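Local coordinates for protein DJ-1 homolog D (Arabidopsis thaliana, PDB 4OGG) that carries two tandem DJ-1/PfpI-family units in a single chain, a family that adopts a flavodoxin-like alpha/beta fold within the glutaminase I clan, at residues T192-R197 and L221-D226; C202-E207 and R237-I242; D226-E231 and T263-L268; L268-Y273 and V297-N302. All coordinates share one frame; numbering follows the deposited sequence.

Contact 1: residues T192-R197 and L221-D226; sequences TGANKR and LGCQVD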
loop_
_atom_site.group_PDB
_atom_site.type_symbol
_atom_site.label_atom_id
_atom_site.label_comp_id
_atom_site.label_asym_id
_atom_site.label_seq_id
_atom_site.Cartn_x
_atom_site.Cartn_y
_atom_site.Cartn_z
ATOM N N THR C 192 -6.221 -38.833 -18.537
ATOM C CA THR C 192 -7.371 -39.357 -19.263
ATOM C C THR C 192 -8.670 -38.703 -18.815
ATOM O O THR C 192 -8.787 -38.255 -17.674
ATOM C CB THR C 192 -7.511 -40.880 -19.068
ATOM O OG1 THR C 192 -7.534 -41.184 -17.670
ATOM C CG2 THR C 192 -6.352 -41.613 -19.724
ATOM N N GLY C 193 -9.638 -38.660 -19.729
ATOM C CA GLY C 193 -10.942 -38.088 -19.441
ATOM C C GLY C 193 -10.964 -36.583 -19.236
ATOM O O GLY C 193 -11.894 -36.059 -18.620
ATOM N N ALA C 194 -9.961 -35.889 -19.768
ATOM C CA ALA C 194 -9.864 -34.439 -19.613
ATOM C C ALA C 194 -10.604 -33.628 -20.674
ATOM O O ALA C 194 -10.494 -32.401 -20.709
ATOM C CB ALA C 194 -8.397 -34.023 -19.573
ATOM N N ASN C 195 -11.353 -34.300 -21.540
ATOM C CA ASN C 195 -12.108 -33.597 -22.571
ATOM C C ASN C 195 -13.391 -33.059 -21.942
ATOM O O ASN C 195 -14.476 -33.600 -22.152
ATOM C CB ASN C 195 -12.444 -34.542 -23.729
ATOM C CG ASN C 195 -13.172 -33.839 -24.857
ATOM O OD1 ASN C 195 -12.770 -32.758 -25.288
ATOM N ND2 ASN C 195 -14.243 -34.454 -25.350
ATOM N N LYS C 196 -13.252 -31.992 -21.161
ATOM C CA LYS C 196 -14.386 -31.384 -20.478
ATOM C C LYS C 196 -14.370 -29.864 -20.607
ATOM O O LYS C 196 -13.319 -29.258 -20.807
ATOM C CB LYS C 196 -14.361 -31.757 -18.991
ATOM C CG LYS C 196 -14.382 -33.250 -18.701
ATOM C CD LYS C 196 -15.692 -33.891 -19.135
ATOM C CE LYS C 196 -15.760 -35.350 -18.709
ATOM N NZ LYS C 196 -14.644 -36.160 -19.282
ATOM N N ARG C 197 -15.547 -29.258 -20.495
ATOM C CA ARG C 197 -15.683 -27.807 -20.564
ATOM C C ARG C 197 -16.125 -27.336 -19.183
ATOM O O ARG C 197 -17.133 -27.807 -18.652
ATOM C CB ARG C 197 -16.726 -27.412 -21.611
ATOM C CG ARG C 197 -16.292 -27.669 -23.042
ATOM C CD ARG C 197 -17.441 -27.444 -24.013
ATOM N NE ARG C 197 -17.971 -26.084 -23.952
ATOM C CZ ARG C 197 -17.301 -25.002 -24.332
ATOM N NH1 ARG C 197 -16.067 -25.112 -24.805
ATOM N NH2 ARG C 197 -17.870 -23.807 -24.248
ATOM N N LEU C 221 -4.788 -30.045 -17.099
ATOM C CA LEU C 221 -5.242 -31.398 -17.388
ATOM C C LEU C 221 -5.672 -31.503 -18.849
ATOM O O LEU C 221 -5.727 -32.596 -19.408
ATOM C CB LEU C 221 -6.414 -31.769 -16.473
ATOM C CG LEU C 221 -6.101 -31.922 -14.982
ATOM C CD1 LEU C 221 -7.388 -31.946 -14.179
ATOM C CD2 LEU C 221 -5.302 -33.196 -14.756
ATOM N N GLY C 222 -5.973 -30.359 -19.458
ATOM C CA GLY C 222 -6.393 -30.348 -20.848
ATOM C C GLY C 222 -7.824 -29.882 -21.050
ATOM O O GLY C 222 -8.329 -29.872 -22.175
ATOM N N CYS C 223 -8.478 -29.483 -19.964
ATOM C CA CYS C 223 -9.863 -29.021 -20.026
ATOM C C CYS C 223 -9.987 -27.634 -20.643
ATOM O O CYS C 223 -9.055 -26.828 -20.593
ATOM C CB CYS C 223 -10.474 -28.968 -18.619
ATOM S SG CYS C 223 -10.418 -30.499 -17.666
ATOM N N GLN C 224 -11.144 -27.365 -21.237
ATOM C CA GLN C 224 -11.412 -26.051 -21.807
ATOM C C GLN C 224 -12.073 -25.328 -20.643
ATOM O O GLN C 224 -13.125 -25.752 -20.163
ATOM C CB GLN C 224 -12.384 -26.154 -22.987
ATOM C CG GLN C 224 -12.846 -24.807 -23.538
ATOM C CD GLN C 224 -11.695 -23.911 -23.958
ATOM O OE1 GLN C 224 -10.807 -24.329 -24.702
ATOM N NE2 GLN C 224 -11.711 -22.669 -23.491
ATOM N N VAL C 225 -11.454 -24.249 -20.177
ATOM C CA VAL C 225 -11.991 -23.517 -19.038
ATOM C C VAL C 225 -12.293 -22.065 -19.373
ATOM O O VAL C 225 -11.417 -21.329 -19.824
ATOM C CB VAL C 225 -10.999 -23.561 -17.852
ATOM C CG1 VAL C 225 -11.698 -23.145 -16.569
ATOM C CG2 VAL C 225 -10.412 -24.962 -17.723
ATOM N N ASP C 226 -13.539 -21.657 -19.143
ATOM C CA ASP C 226 -13.951 -20.286 -19.419
ATOM C C ASP C 226 -14.277 -19.541 -18.131
ATOM O O ASP C 226 -14.742 -20.131 -17.161
ATOM C CB ASP C 226 -15.175 -20.268 -20.343
ATOM C CG ASP C 226 -14.912 -20.947 -21.674
ATOM O OD1 ASP C 226 -13.869 -20.657 -22.296
ATOM O OD2 ASP C 226 -15.753 -21.766 -22.101
#
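Arg-197 and Gln-224 form a parallel beta bridge with CA atoms 4.8 Å apart, and the touching runs of backbone differ in direction by only 4°. Strand 197-201, helix 208-221 and strand 224-228 make a beta-alpha-beta crossover of the flavodoxin-like fold; the contact joins the starts of its two strands, of which 224-228 is the outermost on its side of the six-stranded sheet. Gln-224 N donates to Lys-196 O at 2.9 Å and 161°, and Arg-197 CA lies 3.3 Å from Gln-224 O in a CA-H...O contact. Before the strands pair, Ala-194 CB is pressed to 3.0 Å from Leu-221 O, where Gly-222, with positive phi, ends the helix in a Schellman motif. Lys-196 curls back over its own loop: NZ reaches Gly-193 O at 2.8 Å, from above that carbonyl's plane. On the sheet face they share, the side chains of Arg-197 and Gln-224 run side by side in the same direction, guanidinium and amide planes 26° apart. Arg-197 NE is held by Ser-272 O, while NH2 makes a long salt bridge of 3.6 Å to Asp-226 OD2; that oxygen lies well out of the guanidinium plane, so charge alone links them. Asp-226 OD2 is also hydrogen-bonded to Tyr-273 OH. Its partner oxygen OD1 is met from above the carboxylate plane by Gln-224 NE2, at 3.2 Å.

Contact 2: residues C202-E207 and R237-I242; sequences CGDYME and RCPTAI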
loop_
_atom_site.group_PDB
_atom_site.type_symbol
_atom_site.label_atom_id
_atom_site.label_comp_id
_atom_site.label_asym_id
_atom_site.label_seq_id
_atom_site.Cartn_x
_atom_site.Cartn_y
_atom_site.Cartn_z
ATOM N N CYS C 202 -16.897 -15.704 -12.061
ATOM C CA CYS C 202 -15.984 -14.733 -11.474
ATOM C C CYS C 202 -16.626 -13.386 -11.169
ATOM O O CYS C 202 -17.772 -13.125 -11.541
ATOM C CB CYS C 202 -14.792 -14.519 -12.410
ATOM S SG CYS C 202 -13.893 -16.036 -12.829
ATOM N N GLY C 203 -15.862 -12.535 -10.489
ATOM C CA GLY C 203 -16.336 -11.211 -10.137
ATOM C C GLY C 203 -15.227 -10.407 -9.491
ATOM O O GLY C 203 -14.186 -10.957 -9.132
ATOM N N ASP C 204 -15.438 -9.106 -9.332
ATOM C CA ASP C 204 -14.421 -8.270 -8.720
ATOM C C ASP C 204 -14.106 -8.701 -7.296
ATOM O O ASP C 204 -15.001 -8.999 -6.500
ATOM C CB ASP C 204 -14.847 -6.800 -8.718
ATOM C CG ASP C 204 -14.893 -6.204 -10.110
ATOM O OD1 ASP C 204 -14.386 -6.850 -11.051
ATOM O OD2 ASP C 204 -15.428 -5.084 -10.258
ATOM N N TYR C 205 -12.813 -8.739 -7.000
ATOM C CA TYR C 205 -12.303 -9.093 -5.689
ATOM C C TYR C 205 -12.497 -10.532 -5.239
ATOM O O TYR C 205 -12.603 -10.811 -4.048
ATOM C CB TYR C 205 -12.848 -8.112 -4.650
ATOM C CG TYR C 205 -12.494 -6.687 -5.008
ATOM C CD1 TYR C 205 -11.167 -6.255 -5.004
ATOM C CD2 TYR C 205 -13.477 -5.790 -5.415
ATOM C CE1 TYR C 205 -10.829 -4.966 -5.401
ATOM C CE2 TYR C 205 -13.150 -4.501 -5.812
ATOM C CZ TYR C 205 -11.828 -4.095 -5.804
ATOM O OH TYR C 205 -11.509 -2.818 -6.199
ATOM N N MET C 206 -12.552 -11.453 -6.195
ATOM C CA MET C 206 -12.639 -12.857 -5.836
ATOM C C MET C 206 -11.229 -13.114 -5.294
ATOM O O MET C 206 -10.310 -12.343 -5.589
ATOM C CB MET C 206 -12.935 -13.709 -7.076
ATOM C CG MET C 206 -12.011 -13.460 -8.245
ATOM S SD MET C 206 -12.617 -14.267 -9.746
ATOM C CE MET C 206 -11.960 -13.162 -10.983
ATOM N N GLU C 207 -11.046 -14.160 -4.491
ATOM C CA GLU C 207 -9.728 -14.430 -3.921
ATOM C C GLU C 207 -8.717 -14.851 -4.990
ATOM O O GLU C 207 -8.982 -15.727 -5.814
ATOM C CB GLU C 207 -9.826 -15.498 -2.821
ATOM C CG GLU C 207 -8.897 -15.249 -1.625
ATOM C CD GLU C 207 -7.446 -15.627 -1.886
ATOM O OE1 GLU C 207 -6.553 -15.097 -1.184
ATOM O OE2 GLU C 207 -7.196 -16.464 -2.773
ATOM N N ARG C 237 -10.748 -7.254 -17.278
ATOM C CA ARG C 237 -10.056 -7.800 -16.121
ATOM C C ARG C 237 -10.813 -7.524 -14.831
ATOM O O ARG C 237 -11.528 -6.526 -14.710
ATOM C CB ARG C 237 -8.648 -7.216 -16.017
ATOM C CG ARG C 237 -7.704 -7.679 -17.112
ATOM C CD ARG C 237 -6.311 -7.112 -16.907
ATOM N NE ARG C 237 -5.349 -7.707 -17.829
ATOM C CZ ARG C 237 -4.982 -8.985 -17.802
ATOM N NH1 ARG C 237 -5.494 -9.808 -16.896
ATOM N NH2 ARG C 237 -4.105 -9.443 -18.685
ATOM N N CYS C 238 -10.661 -8.440 -13.881
ATOM C CA CYS C 238 -11.280 -8.327 -12.569
ATOM C C CYS C 238 -10.159 -8.219 -11.555
ATOM O O CYS C 238 -9.205 -8.997 -11.598
ATOM C CB CYS C 238 -12.090 -9.576 -12.223
ATOM S SG CYS C 238 -13.745 -9.676 -12.907
ATOM N N PRO C 239 -10.242 -7.243 -10.645
ATOM C CA PRO C 239 -9.181 -7.131 -9.644
ATOM C C PRO C 239 -9.418 -8.277 -8.661
ATOM O O PRO C 239 -10.545 -8.756 -8.530
ATOM C CB PRO C 239 -9.444 -5.763 -9.024
ATOM C CG PRO C 239 -10.948 -5.659 -9.092
ATOM C CD PRO C 239 -11.231 -6.159 -10.495
ATOM N N THR C 240 -8.374 -8.742 -7.987
ATOM C CA THR C 240 -8.570 -9.824 -7.035
ATOM C C THR C 240 -8.122 -9.404 -5.648
ATOM O O THR C 240 -7.445 -8.389 -5.478
ATOM C CB THR C 240 -7.802 -11.100 -7.440
ATOM O OG1 THR C 240 -6.391 -10.853 -7.392
ATOM C CG2 THR C 240 -8.209 -11.538 -8.846
ATOM N N ALA C 241 -8.516 -10.189 -4.655
ATOM C CA ALA C 241 -8.153 -9.900 -3.282
ATOM C C ALA C 241 -7.297 -11.016 -2.722
ATOM O O ALA C 241 -7.579 -12.195 -2.940
ATOM C CB ALA C 241 -9.411 -9.733 -2.424
ATOM N N ILE C 242 -6.235 -10.640 -2.023
ATOM C CA ILE C 242 -5.373 -11.618 -1.388
ATOM C C ILE C 242 -5.793 -11.660 0.072
ATOM O O ILE C 242 -5.683 -10.666 0.791
ATOM C CB ILE C 242 -3.885 -11.222 -1.495
ATOM C CG1 ILE C 242 -3.394 -11.486 -2.921
ATOM C CG2 ILE C 242 -3.059 -11.990 -0.467
ATOM C CD1 ILE C 242 -1.931 -11.228 -3.139
#
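Tyr-205 spreads one face of its ring over Pro-239: the proline CG stands 3.9 Å from the ring centroid and 18° off the normal, a CH-pi contact offset toward the rim. Tyr-205 sits at positive phi inside a type II turn running from Gly-203 to Met-206, on the way from strand 197-201 to helix 208-221; here 206-207 pairs with strand 237-244 in the small sheet beside the flavodoxin-like core. The same turn offers Tyr-205 N to Pro-239 O at 2.7 Å, with the donor tilted from the carbonyl plane, so the amide and the ring of Tyr-205 both engage Pro-239. Asp-204 crosses the same pyrrolidine obliquely, its OD1 3.3 Å from Pro-239 CD; this oxygen also forms a salt bridge with Lys-232. Met-206 places CG between its backbone N and carbonyl carbon (chi1 51°), then runs extended until CE meets Cys-238 CB at 3.8 Å. Its carbonyl faces the other strand: Met-206 O accepts Ala-241 N at 3.0 Å and has Thr-240 CB 3.4 Å away. Glu-207, bridged in parallel to Ala-241, bends at chi2 to bring its carboxylate alongside that residue's carbonyl. There OE1 accepts His-243 N and is hydrogen-bonded to His-64 NE2, whereas OE2 caps helix 208-221 through Tyr-209 N. Around the turn, Asp-204, Tyr-205 and Pro-239 also pack against Gln-56, Thr-57 and His-55 of the second subunit. Hydrogen bonds to both oxygens of the buried Glu-207 should restrict rotation of its carboxylate, tying the helix start to strand 237-244.

Contact 3: residues D226-E231 and T263-L268; sequences DAVCPE and TNFDDL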
loop_
_atom_site.group_PDB
_atom_site.type_symbol
_atom_site.label_atom_id
_atom_site.label_comp_id
_atom_site.label_asym_id
_atom_site.label_seq_id
_atom_site.Cartn_x
_atom_site.Cartn_y
_atom_site.Cartn_z
ATOM N N ASP C 226 -13.539 -21.657 -19.143
ATOM C CA ASP C 226 -13.951 -20.286 -19.419
ATOM C C ASP C 226 -14.277 -19.541 -18.131
ATOM O O ASP C 226 -14.742 -20.131 -17.161
ATOM C CB ASP C 226 -15.175 -20.268 -20.343
ATOM C CG ASP C 226 -14.912 -20.947 -21.674
ATOM O OD1 ASP C 226 -13.869 -20.657 -22.296
ATOM O OD2 ASP C 226 -15.753 -21.766 -22.101
ATOM N N ALA C 227 -14.033 -18.237 -18.138
ATOM C CA ALA C 227 -14.297 -17.395 -16.979
ATOM C C ALA C 227 -15.203 -16.246 -17.396
ATOM O O ALA C 227 -14.926 -15.555 -18.378
ATOM C CB ALA C 227 -12.983 -16.856 -16.416
ATOM N N VAL C 228 -16.286 -16.045 -16.651
ATOM C CA VAL C 228 -17.226 -14.974 -16.960
ATOM C C VAL C 228 -17.599 -14.160 -15.727
ATOM O O VAL C 228 -17.463 -14.621 -14.593
ATOM C CB VAL C 228 -18.529 -15.526 -17.575
ATOM C CG1 VAL C 228 -18.211 -16.338 -18.825
ATOM C CG2 VAL C 228 -19.270 -16.377 -16.550
ATOM N N CYS C 229 -18.076 -12.945 -15.974
ATOM C CA CYS C 229 -18.505 -12.029 -14.924
ATOM C C CYS C 229 -19.570 -11.119 -15.522
ATOM O O CYS C 229 -19.423 -10.634 -16.641
ATOM C CB CYS C 229 -17.328 -11.182 -14.431
ATOM S SG CYS C 229 -17.782 -9.856 -13.274
ATOM N N PRO C 230 -20.668 -10.888 -14.789
ATOM C CA PRO C 230 -21.730 -10.020 -15.303
ATOM C C PRO C 230 -21.196 -8.636 -15.668
ATOM O O PRO C 230 -20.239 -8.150 -15.064
ATOM C CB PRO C 230 -22.720 -9.970 -14.144
ATOM C CG PRO C 230 -22.567 -11.322 -13.526
ATOM C CD PRO C 230 -21.066 -11.503 -13.510
ATOM N N GLU C 231 -21.818 -8.012 -16.663
ATOM C CA GLU C 231 -21.428 -6.678 -17.113
ATOM C C GLU C 231 -20.038 -6.602 -17.732
ATOM O O GLU C 231 -19.620 -5.535 -18.184
ATOM C CB GLU C 231 -21.522 -5.679 -15.957
ATOM C CG GLU C 231 -22.934 -5.461 -15.439
ATOM C CD GLU C 231 -22.986 -4.468 -14.292
ATOM O OE1 GLU C 231 -22.568 -3.306 -14.489
ATOM O OE2 GLU C 231 -23.444 -4.852 -13.194
ATOM N N THR C 263 -14.840 -15.364 -21.525
ATOM C CA THR C 263 -16.114 -15.464 -22.227
ATOM C C THR C 263 -17.117 -14.397 -21.798
ATOM O O THR C 263 -17.024 -13.846 -20.702
ATOM C CB THR C 263 -16.746 -16.846 -21.993
ATOM O OG1 THR C 263 -15.748 -17.860 -22.163
ATOM C CG2 THR C 263 -17.879 -17.088 -22.979
ATOM N N ASN C 264 -18.077 -14.109 -22.671
ATOM C CA ASN C 264 -19.098 -13.115 -22.367
ATOM C C ASN C 264 -20.236 -13.771 -21.597
ATOM O O ASN C 264 -20.756 -14.812 -22.002
ATOM C CB ASN C 264 -19.644 -12.480 -23.651
ATOM C CG ASN C 264 -18.559 -11.848 -24.498
ATOM O OD1 ASN C 264 -17.619 -11.247 -23.980
ATOM N ND2 ASN C 264 -18.693 -11.968 -25.813
ATOM N N PHE C 265 -20.617 -13.155 -20.485
ATOM C CA PHE C 265 -21.690 -13.677 -19.652
ATOM C C PHE C 265 -22.998 -13.750 -20.440
ATOM O O PHE C 265 -23.772 -14.694 -20.284
ATOM C CB PHE C 265 -21.851 -12.793 -18.410
ATOM C CG PHE C 265 -22.786 -13.355 -17.379
ATOM C CD1 PHE C 265 -24.154 -13.106 -17.447
ATOM C CD2 PHE C 265 -22.300 -14.142 -16.340
ATOM C CE1 PHE C 265 -25.023 -13.631 -16.492
ATOM C CE2 PHE C 265 -23.159 -14.672 -15.381
ATOM C CZ PHE C 265 -24.524 -14.417 -15.457
ATOM N N ASP C 266 -23.235 -12.757 -21.292
ATOM C CA ASP C 266 -24.448 -12.721 -22.104
ATOM C C ASP C 266 -24.526 -13.965 -22.983
ATOM O O ASP C 266 -25.424 -14.793 -22.826
ATOM C CB ASP C 266 -24.461 -11.475 -22.994
ATOM C CG ASP C 266 -24.322 -10.191 -22.201
ATOM O OD1 ASP C 266 -25.135 -9.967 -21.281
ATOM O OD2 ASP C 266 -23.398 -9.406 -22.504
ATOM N N ASP C 267 -23.579 -14.085 -23.909
ATOM C CA ASP C 267 -23.521 -15.225 -24.816
ATOM C C ASP C 267 -22.932 -16.407 -24.059
ATOM O O ASP C 267 -21.750 -16.727 -24.210
ATOM C CB ASP C 267 -22.629 -14.900 -26.017
ATOM C CG ASP C 267 -22.827 -13.487 -26.525
ATOM O OD1 ASP C 267 -23.981 -13.115 -26.829
ATOM O OD2 ASP C 267 -21.824 -12.748 -26.622
ATOM N N LEU C 268 -23.754 -17.055 -23.241
ATOM C CA LEU C 268 -23.286 -18.185 -22.456
ATOM C C LEU C 268 -24.320 -19.302 -22.387
ATOM O O LEU C 268 -25.409 -19.123 -21.842
ATOM C CB LEU C 268 -22.937 -17.714 -21.042
ATOM C CG LEU C 268 -22.184 -18.684 -20.133
ATOM C CD1 LEU C 268 -20.820 -18.993 -20.732
ATOM C CD2 LEU C 268 -22.031 -18.066 -18.754
HETATM O O HOH W 1 -17.823 -12.210 -18.728
#
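Phe-265 lays one face of its ring against Pro-230, whose CG stands 4.0 Å from the centroid and 16° off the normal in a CH-pi contact, shifted toward the CD2-CE2-CZ side of the ring. Its CG leaves anti to the backbone N (chi1 -171°), which brings that atom up to Pro-230 CA. Val-228 CG2 approaches the ring obliquely, 3.8 Å from Phe-265 CD2, with the two side chains crossing at about a right angle. His-292, Val-293 and Ile-296 of helix 291-302 also touch Phe-265, which is thus caught between that helix and the pair Val-228 and Pro-230. Val-228 divides its two methyls: CG2 meets Leu-268 CD2 tip to tip at 3.9 Å, while CG1 rests 3.5 Å from Thr-263 CB, these two side chains lying side by side. Thr-263 OG1 packs against the CB of Asp-226 at 3.1 Å. Between the backbones, Thr-263 N donates to Ala-227 O at 3.2 Å and 168°. The next link is made by a water that accepts from Cys-229 N at 2.9 Å and lies 2.7 Å from Thr-263 O, to which it can donate, bridging the two segments. Ala-227 N is held in turn by Thr-262 OG1. This is how an edge strand of a flavodoxin-like sheet is covered here: the loop leading to strand 275-278 bonds the outer edge of 224-228 at Ala-227, then sends Phe-265 and Leu-268 over the sheet face to cover Val-228, beside Leu-199 of strand 197-201.

Contact 4: residues L268-Y273 and V297-N302; sequences LVSSSY and VKEFMN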
loop_
_atom_site.group_PDB
_atom_site.type_symbol
_atom_site.label_atom_id
_atom_site.label_comp_id
_atom_site.label_asym_id
_atom_site.label_seq_id
_atom_site.Cartn_x
_atom_site.Cartn_y
_atom_site.Cartn_z
ATOM N N LEU C 268 -23.754 -17.055 -23.241
ATOM C CA LEU C 268 -23.286 -18.185 -22.456
ATOM C C LEU C 268 -24.320 -19.302 -22.387
ATOM O O LEU C 268 -25.409 -19.123 -21.842
ATOM C CB LEU C 268 -22.937 -17.714 -21.042
ATOM C CG LEU C 268 -22.184 -18.684 -20.133
ATOM C CD1 LEU C 268 -20.820 -18.993 -20.732
ATOM C CD2 LEU C 268 -22.031 -18.066 -18.754
ATOM N N VAL C 269 -23.970 -20.456 -22.945
ATOM C CA VAL C 269 -24.861 -21.610 -22.939
ATOM C C VAL C 269 -24.390 -22.588 -21.869
ATOM O O VAL C 269 -23.442 -23.343 -22.082
ATOM C CB VAL C 269 -24.859 -22.324 -24.307
ATOM C CG1 VAL C 269 -25.870 -23.457 -24.302
ATOM C CG2 VAL C 269 -25.171 -21.331 -25.412
ATOM N N SER C 270 -25.057 -22.569 -20.721
ATOM C CA SER C 270 -24.700 -23.438 -19.606
ATOM C C SER C 270 -24.761 -24.922 -19.951
ATOM O O SER C 270 -24.083 -25.737 -19.326
ATOM C CB SER C 270 -25.612 -23.154 -18.410
ATOM O OG SER C 270 -25.501 -21.805 -17.994
ATOM N N SER C 271 -25.573 -25.274 -20.941
ATOM C CA SER C 271 -25.704 -26.668 -21.345
ATOM C C SER C 271 -24.468 -27.114 -22.114
ATOM O O SER C 271 -24.298 -28.298 -22.406
ATOM C CB SER C 271 -26.945 -26.853 -22.220
ATOM O OG SER C 271 -26.820 -26.138 -23.436
ATOM N N SER C 272 -23.607 -26.155 -22.440
ATOM C CA SER C 272 -22.384 -26.436 -23.181
ATOM C C SER C 272 -21.237 -26.789 -22.244
ATOM O O SER C 272 -20.150 -27.155 -22.694
ATOM C CB SER C 272 -21.988 -25.216 -24.014
ATOM O OG SER C 272 -23.070 -24.776 -24.815
ATOM N N TYR C 273 -21.483 -26.680 -20.943
ATOM C CA TYR C 273 -20.461 -26.967 -19.943
ATOM C C TYR C 273 -20.724 -28.257 -19.184
ATOM O O TYR C 273 -21.871 -28.673 -19.016
ATOM C CB TYR C 273 -20.359 -25.792 -18.967
ATOM C CG TYR C 273 -19.851 -24.537 -19.627
ATOM C CD1 TYR C 273 -18.491 -24.360 -19.874
ATOM C CD2 TYR C 273 -20.734 -23.553 -20.068
ATOM C CE1 TYR C 273 -18.021 -23.237 -20.543
ATOM C CE2 TYR C 273 -20.274 -22.425 -20.742
ATOM C CZ TYR C 273 -18.917 -22.275 -20.976
ATOM O OH TYR C 273 -18.456 -21.173 -21.652
ATOM N N VAL C 297 -26.635 -21.526 -11.699
ATOM C CA VAL C 297 -26.387 -22.473 -10.621
ATOM C C VAL C 297 -27.513 -23.501 -10.515
ATOM O O VAL C 297 -27.263 -24.696 -10.355
ATOM C CB VAL C 297 -26.249 -21.747 -9.269
ATOM C CG1 VAL C 297 -26.130 -22.761 -8.142
ATOM C CG2 VAL C 297 -25.027 -20.841 -9.294
ATOM N N LYS C 298 -28.753 -23.029 -10.597
ATOM C CA LYS C 298 -29.912 -23.909 -10.511
ATOM C C LYS C 298 -29.896 -24.918 -11.654
ATOM O O LYS C 298 -30.245 -26.085 -11.471
ATOM C CB LYS C 298 -31.203 -23.088 -10.563
ATOM C CG LYS C 298 -31.370 -22.122 -9.397
ATOM C CD LYS C 298 -32.621 -21.272 -9.559
ATOM C CE LYS C 298 -32.772 -20.285 -8.416
ATOM N NZ LYS C 298 -33.980 -19.432 -8.589
ATOM N N GLU C 299 -29.483 -24.461 -12.830
ATOM C CA GLU C 299 -29.418 -25.318 -14.005
ATOM C C GLU C 299 -28.434 -26.467 -13.800
ATOM O O GLU C 299 -28.779 -27.631 -14.009
ATOM C CB GLU C 299 -29.015 -24.497 -15.229
ATOM C CG GLU C 299 -29.109 -25.256 -16.537
ATOM C CD GLU C 299 -28.930 -24.356 -17.740
ATOM O OE1 GLU C 299 -29.672 -23.355 -17.848
ATOM O OE2 GLU C 299 -28.052 -24.650 -18.579
ATOM N N PHE C 300 -27.210 -26.145 -13.391
ATOM C CA PHE C 300 -26.202 -27.176 -13.159
ATOM C C PHE C 300 -26.632 -28.124 -12.053
ATOM O O PHE C 300 -26.427 -29.333 -12.145
ATOM C CB PHE C 300 -24.855 -26.553 -12.782
ATOM C CG PHE C 300 -24.059 -26.065 -13.958
ATOM C CD1 PHE C 300 -24.399 -24.885 -14.611
ATOM C CD2 PHE C 300 -22.962 -26.792 -14.414
ATOM C CE1 PHE C 300 -23.657 -24.435 -15.702
ATOM C CE2 PHE C 300 -22.215 -26.352 -15.503
ATOM C CZ PHE C 300 -22.561 -25.171 -16.148
ATOM N N MET C 301 -27.224 -27.573 -11.000
ATOM C CA MET C 301 -27.674 -28.392 -9.883
ATOM C C MET C 301 -28.799 -29.328 -10.318
ATOM O O MET C 301 -28.854 -30.482 -9.889
ATOM C CB MET C 301 -28.137 -27.501 -8.726
ATOM C CG MET C 301 -27.009 -26.704 -8.064
ATOM S SD MET C 301 -25.684 -27.755 -7.406
ATOM C CE MET C 301 -26.447 -28.362 -5.909
ATOM N N ASN C 302 -29.688 -28.835 -11.174
ATOM C CA ASN C 302 -30.794 -29.650 -11.659
ATOM C C ASN C 302 -30.297 -30.719 -12.622
ATOM O O ASN C 302 -30.725 -31.869 -12.555
ATOM C CB ASN C 302 -31.850 -28.779 -12.348
ATOM C CG ASN C 302 -32.575 -27.874 -11.376
ATOM O OD1 ASN C 302 -32.938 -28.293 -10.275
ATOM N ND2 ASN C 302 -32.803 -26.629 -11.778
#
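Phe-300 reaches from helix 291-302 against the short 3-10 segment 270-272 and the Tyr-273 that follows it, touching Ser-270 and Tyr-273. From CB, its CG leaves anti to the carbonyl carbon (chi1 -81°), and the contacts are made by the far atoms of the ring. CE1 meets Ser-270 CB at 3.6 Å. At the tip, CZ lies 3.6 Å from Ser-270 O, which approaches the ring obliquely, and 3.6 Å from Tyr-273 CB, which stands at the ring edge near its plane. CE2 completes the arc, 4.0 Å from the same Tyr-273 CB. Ser-270 O thus borders the aromatic tip while accepting Tyr-273 N at 3.2 Å, the bond that closes the 3-10 turn together with Ser-272 N to Val-269 O at 2.8 Å. Lys-305 ties the two sides further, in a cation-pi contact with Phe-300 and a hydrogen bond from NZ to Tyr-273 O. One residue earlier on the helix, Glu-299 holds CG anti to the backbone N (chi1 -172°) and its chain runs on extended. OE2 is 3.5 Å from Ser-271 N, but the angle is too poor for a hydrogen bond. Tyr-273 meets Phe-300 mainly through CB, with CZ also oblique to its ring; that ring leads away to lie on Arg-197 and Leu-199 of strand 197-201, and its OH is hydrogen-bonded to Asp-226 OD2. Helix 291-302 packs against the turn through Ile-296 and Phe-300, while Val-297 packs against helix 314-320 and against Leu-201 of the sheet.

All four contacts lie between residues 192 and 302, around the edge of the sheet ordered 224-228, 197-201, 275-278. Contacts 1 and 3 both use strand 224-228 and share Asp-226, their centres 19 Å apart; contacts 3 and 4 share Leu-268, with centres 13 Å apart. Asp-226 OD2 and Tyr-273 OH join contacts 1 and 4 as well. Contact 2, which belongs to the small sheet of strand 237-244, meets contact 3 through Cys-202 N and Val-228 O, and both touch the second subunit. Along the chain, contact 1 closes before contacts 3 and 4, whereas contact 2 alternates with contacts 1 and 3, since strand 237-244 follows strand 224-228, and closes before contact 4.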